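Local atomic coordinates of Mll7089 protein (Mesorhizobium loti, PDB entry 2OZ8), a protein that is of unconfirmed function but belongs to the mandelate racemase/muconate lactonizing group of the enolase superfamily and may act as a magnesium-dependent hydro-lyase. Residues Phe173-Glu181 and Lys209-Leu220. Sequence-based numbering, arbitrary orientation.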
# COMPACT_ATOMS: atom_id res chain seq x y z
N PHE A 173 6.16 10.00 -35.93
CA PHE A 173 6.63 8.66 -35.62
C PHE A 173 7.24 7.97 -36.82
O PHE A 173 8.15 7.17 -36.67
CB PHE A 173 5.52 7.81 -34.99
CG PHE A 173 5.99 6.48 -34.50
CD1 PHE A 173 7.13 6.39 -33.70
CD2 PHE A 173 5.29 5.33 -34.81
CE1 PHE A 173 7.57 5.17 -33.25
CE2 PHE A 173 5.74 4.07 -34.34
CZ PHE A 173 6.86 4.00 -33.56
N ASP A 174 6.79 8.30 -38.02
CA ASP A 174 7.38 7.72 -39.23
C ASP A 174 8.87 8.01 -39.40
O ASP A 174 9.58 7.17 -39.90
CB ASP A 174 6.56 8.09 -40.48
CG ASP A 174 5.42 7.12 -40.72
OD1 ASP A 174 5.68 5.89 -40.83
OD2 ASP A 174 4.25 7.55 -40.79
N ARG A 175 9.35 9.16 -38.95
CA ARG A 175 10.79 9.49 -38.94
C ARG A 175 11.64 8.53 -38.04
O ARG A 175 12.71 8.06 -38.47
CB ARG A 175 10.98 10.97 -38.62
CG ARG A 175 12.42 11.52 -38.82
CD ARG A 175 12.49 13.04 -39.28
NE ARG A 175 11.91 13.33 -40.60
CZ ARG A 175 10.94 14.23 -40.85
NH1 ARG A 175 10.43 14.97 -39.87
NH2 ARG A 175 10.49 14.39 -42.10
N ASP A 176 11.15 8.21 -36.83
CA ASP A 176 11.71 7.14 -35.99
C ASP A 176 11.67 5.79 -36.68
O ASP A 176 12.64 5.02 -36.61
CB ASP A 176 10.93 6.98 -34.68
CG ASP A 176 10.95 8.22 -33.82
OD1 ASP A 176 11.68 9.18 -34.11
OD2 ASP A 176 10.24 8.24 -32.80
N LEU A 177 10.56 5.46 -37.33
CA LEU A 177 10.57 4.16 -38.01
C LEU A 177 11.54 4.12 -39.17
O LEU A 177 12.18 3.10 -39.43
CB LEU A 177 9.18 3.72 -38.44
CG LEU A 177 8.25 3.27 -37.33
CD1 LEU A 177 6.83 3.16 -37.90
CD2 LEU A 177 8.73 1.94 -36.73
N ARG A 178 11.67 5.24 -39.86
CA ARG A 178 12.60 5.34 -40.94
C ARG A 178 14.03 5.21 -40.48
O ARG A 178 14.82 4.50 -41.13
CB ARG A 178 12.42 6.67 -41.64
CG ARG A 178 12.62 6.63 -43.16
CD ARG A 178 11.52 7.55 -43.79
NE ARG A 178 11.67 8.93 -43.32
CZ ARG A 178 12.82 9.62 -43.39
NH1 ARG A 178 13.94 9.04 -43.90
NH2 ARG A 178 12.85 10.90 -42.95
N ARG A 179 14.40 5.90 -39.39
CA ARG A 179 15.76 5.76 -38.83
C ARG A 179 16.11 4.30 -38.48
O ARG A 179 17.23 3.89 -38.72
CB ARG A 179 16.00 6.67 -37.61
CG ARG A 179 16.02 8.15 -37.94
CD ARG A 179 17.14 8.52 -38.96
NE ARG A 179 18.27 9.20 -38.33
CZ ARG A 179 18.89 10.28 -38.79
NH1 ARG A 179 18.54 10.85 -39.93
NH2 ARG A 179 19.91 10.77 -38.09
N LEU A 180 15.17 3.55 -37.91
CA LEU A 180 15.36 2.13 -37.59
C LEU A 180 15.53 1.27 -38.86
O LEU A 180 16.41 0.37 -38.91
CB LEU A 180 14.19 1.58 -36.77
CG LEU A 180 14.00 1.94 -35.31
CD1 LEU A 180 12.55 1.79 -34.87
CD2 LEU A 180 14.94 1.12 -34.44
N GLU A 181 14.68 1.52 -39.86
CA GLU A 181 14.87 0.90 -41.18
C GLU A 181 16.26 1.26 -41.79
O GLU A 181 16.93 0.39 -42.29
CB GLU A 181 13.75 1.31 -42.17
CG GLU A 181 12.40 0.63 -42.03
CD GLU A 181 11.27 1.41 -42.78
OE1 GLU A 181 11.57 2.15 -43.78
OE2 GLU A 181 10.07 1.28 -42.38
N LYS A 209 4.16 2.82 -29.22
CA LYS A 209 5.32 2.91 -30.11
C LYS A 209 6.26 1.70 -30.01
O LYS A 209 6.69 1.15 -31.03
CB LYS A 209 6.03 4.26 -29.91
CG LYS A 209 5.14 5.37 -30.51
CD LYS A 209 5.70 6.72 -30.45
CE LYS A 209 4.65 7.70 -30.86
NZ LYS A 209 5.24 9.05 -31.05
N LEU A 210 6.54 1.25 -28.80
CA LEU A 210 7.29 0.01 -28.64
C LEU A 210 6.59 -1.19 -29.30
O LEU A 210 7.25 -2.05 -29.93
CB LEU A 210 7.60 -0.26 -27.16
CG LEU A 210 8.59 0.79 -26.60
CD1 LEU A 210 8.66 0.79 -25.09
CD2 LEU A 210 9.97 0.63 -27.25
N VAL A 211 5.27 -1.24 -29.21
CA VAL A 211 4.54 -2.33 -29.87
C VAL A 211 4.69 -2.23 -31.41
O VAL A 211 5.00 -3.23 -32.07
CB VAL A 211 3.03 -2.32 -29.45
CG1 VAL A 211 2.19 -3.22 -30.40
CG2 VAL A 211 2.87 -2.70 -27.97
N ALA A 212 4.53 -1.01 -31.95
CA ALA A 212 4.59 -0.79 -33.37
C ALA A 212 5.95 -1.16 -33.91
O ALA A 212 6.05 -1.86 -34.93
CB ALA A 212 4.26 0.61 -33.70
N ILE A 213 6.99 -0.74 -33.20
CA ILE A 213 8.38 -1.09 -33.52
C ILE A 213 8.60 -2.58 -33.52
O ILE A 213 9.32 -3.10 -34.36
CB ILE A 213 9.38 -0.39 -32.55
CG1 ILE A 213 9.43 1.12 -32.83
CG2 ILE A 213 10.74 -1.09 -32.56
CD1 ILE A 213 9.82 1.94 -31.63
N ARG A 214 8.00 -3.29 -32.58
CA ARG A 214 8.21 -4.71 -32.53
C ARG A 214 7.51 -5.36 -33.74
O ARG A 214 8.07 -6.25 -34.41
CB ARG A 214 7.70 -5.26 -31.19
CG ARG A 214 7.50 -6.73 -31.18
CD ARG A 214 7.40 -7.26 -29.78
NE ARG A 214 7.97 -8.63 -29.68
CZ ARG A 214 7.22 -9.70 -29.53
NH1 ARG A 214 5.92 -9.50 -29.47
NH2 ARG A 214 7.73 -10.93 -29.43
N GLU A 215 6.28 -4.89 -34.01
CA GLU A 215 5.45 -5.38 -35.09
C GLU A 215 6.07 -5.12 -36.45
O GLU A 215 5.79 -5.88 -37.39
CB GLU A 215 4.03 -4.82 -35.01
CG GLU A 215 3.10 -5.61 -34.03
CD GLU A 215 1.77 -4.93 -33.74
OE1 GLU A 215 1.60 -3.74 -34.14
OE2 GLU A 215 0.87 -5.56 -33.12
N ALA A 216 6.92 -4.10 -36.53
CA ALA A 216 7.64 -3.75 -37.77
C ALA A 216 8.90 -4.59 -37.95
O ALA A 216 9.63 -4.41 -38.93
CB ALA A 216 8.00 -2.27 -37.79
N GLY A 217 9.19 -5.47 -37.00
CA GLY A 217 10.32 -6.36 -37.13
C GLY A 217 11.60 -5.90 -36.47
O GLY A 217 12.64 -6.49 -36.69
N HIS A 218 11.55 -4.87 -35.64
CA HIS A 218 12.74 -4.43 -34.98
C HIS A 218 12.80 -4.92 -33.53
O HIS A 218 11.99 -4.55 -32.69
CB HIS A 218 12.87 -2.91 -35.06
CG HIS A 218 12.68 -2.34 -36.43
ND1 HIS A 218 13.69 -2.32 -37.38
CD2 HIS A 218 11.63 -1.70 -37.00
CE1 HIS A 218 13.26 -1.72 -38.47
NE2 HIS A 218 12.01 -1.33 -38.27
N ASP A 219 13.79 -5.76 -33.24
CA ASP A 219 14.00 -6.31 -31.93
C ASP A 219 14.98 -5.42 -31.15
O ASP A 219 16.10 -5.22 -31.57
CB ASP A 219 14.51 -7.74 -32.04
CG ASP A 219 13.38 -8.76 -32.32
OD1 ASP A 219 12.31 -8.41 -32.90
OD2 ASP A 219 13.55 -9.95 -31.91
N LEU A 220 14.54 -4.90 -29.99
CA LEU A 220 15.33 -3.99 -29.20
C LEU A 220 15.87 -4.63 -27.99
O LEU A 220 15.13 -5.29 -27.26
CB LEU A 220 14.51 -2.80 -28.75
CG LEU A 220 13.82 -1.97 -29.83
CD1 LEU A 220 12.94 -0.94 -29.17
CD2 LEU A 220 14.82 -1.28 -30.75
O HOH W 1 8.25 9.39 -31.93
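Segment 173-181 and the helical residues 209-215 run side by side in the same general direction, their local axes 11.3 Å apart and inclined at 38°, and Phe-173, Leu-177 and Leu-180 pack against Lys-209, Ala-212, Ile-213 and His-218. Phe-173, with CG anti to its own nitrogen (chi1 -173°), reaches across to the second helix. The extended chain of Lys-209 lies over one face of the Phe-173 ring, a CH-pi contact with Lys-209 CG 3.8 Å from the ring centroid, while Leu-177 CG lies above the opposite face, toward its rim. At the ring's edge, Phe-173 CE2 meets Ala-212 CB at 3.8 Å and CZ meets Ile-213 CG1 at 3.9 Å. Cutting Phe-173 back to an alanine is likely to open a gap beside Ala-212 and Ile-213 and leave the Lys-209 methylenes without their aromatic face. Leu-180 crosses Ile-213 at about a right angle, CD1 against Ile-213 CG1 at 3.8 Å. Past the Schellman turn at Gly-217, His-218 turns back to the first helix and lays its ring over Leu-180 CB, 3.9 Å from the centroid. Lys-209 NZ pairs with Glu-205 and also reaches Asp-176 OD2 through a water. Both helices flank strand 192-196 on the outside of the TIM-type barrel, where Leu-180 and Leu-220 touch Ile-195. With no direct hydrogen bond between the segments, the spacing of these neighbouring barrel helices rests mainly on the fit of apolar shapes.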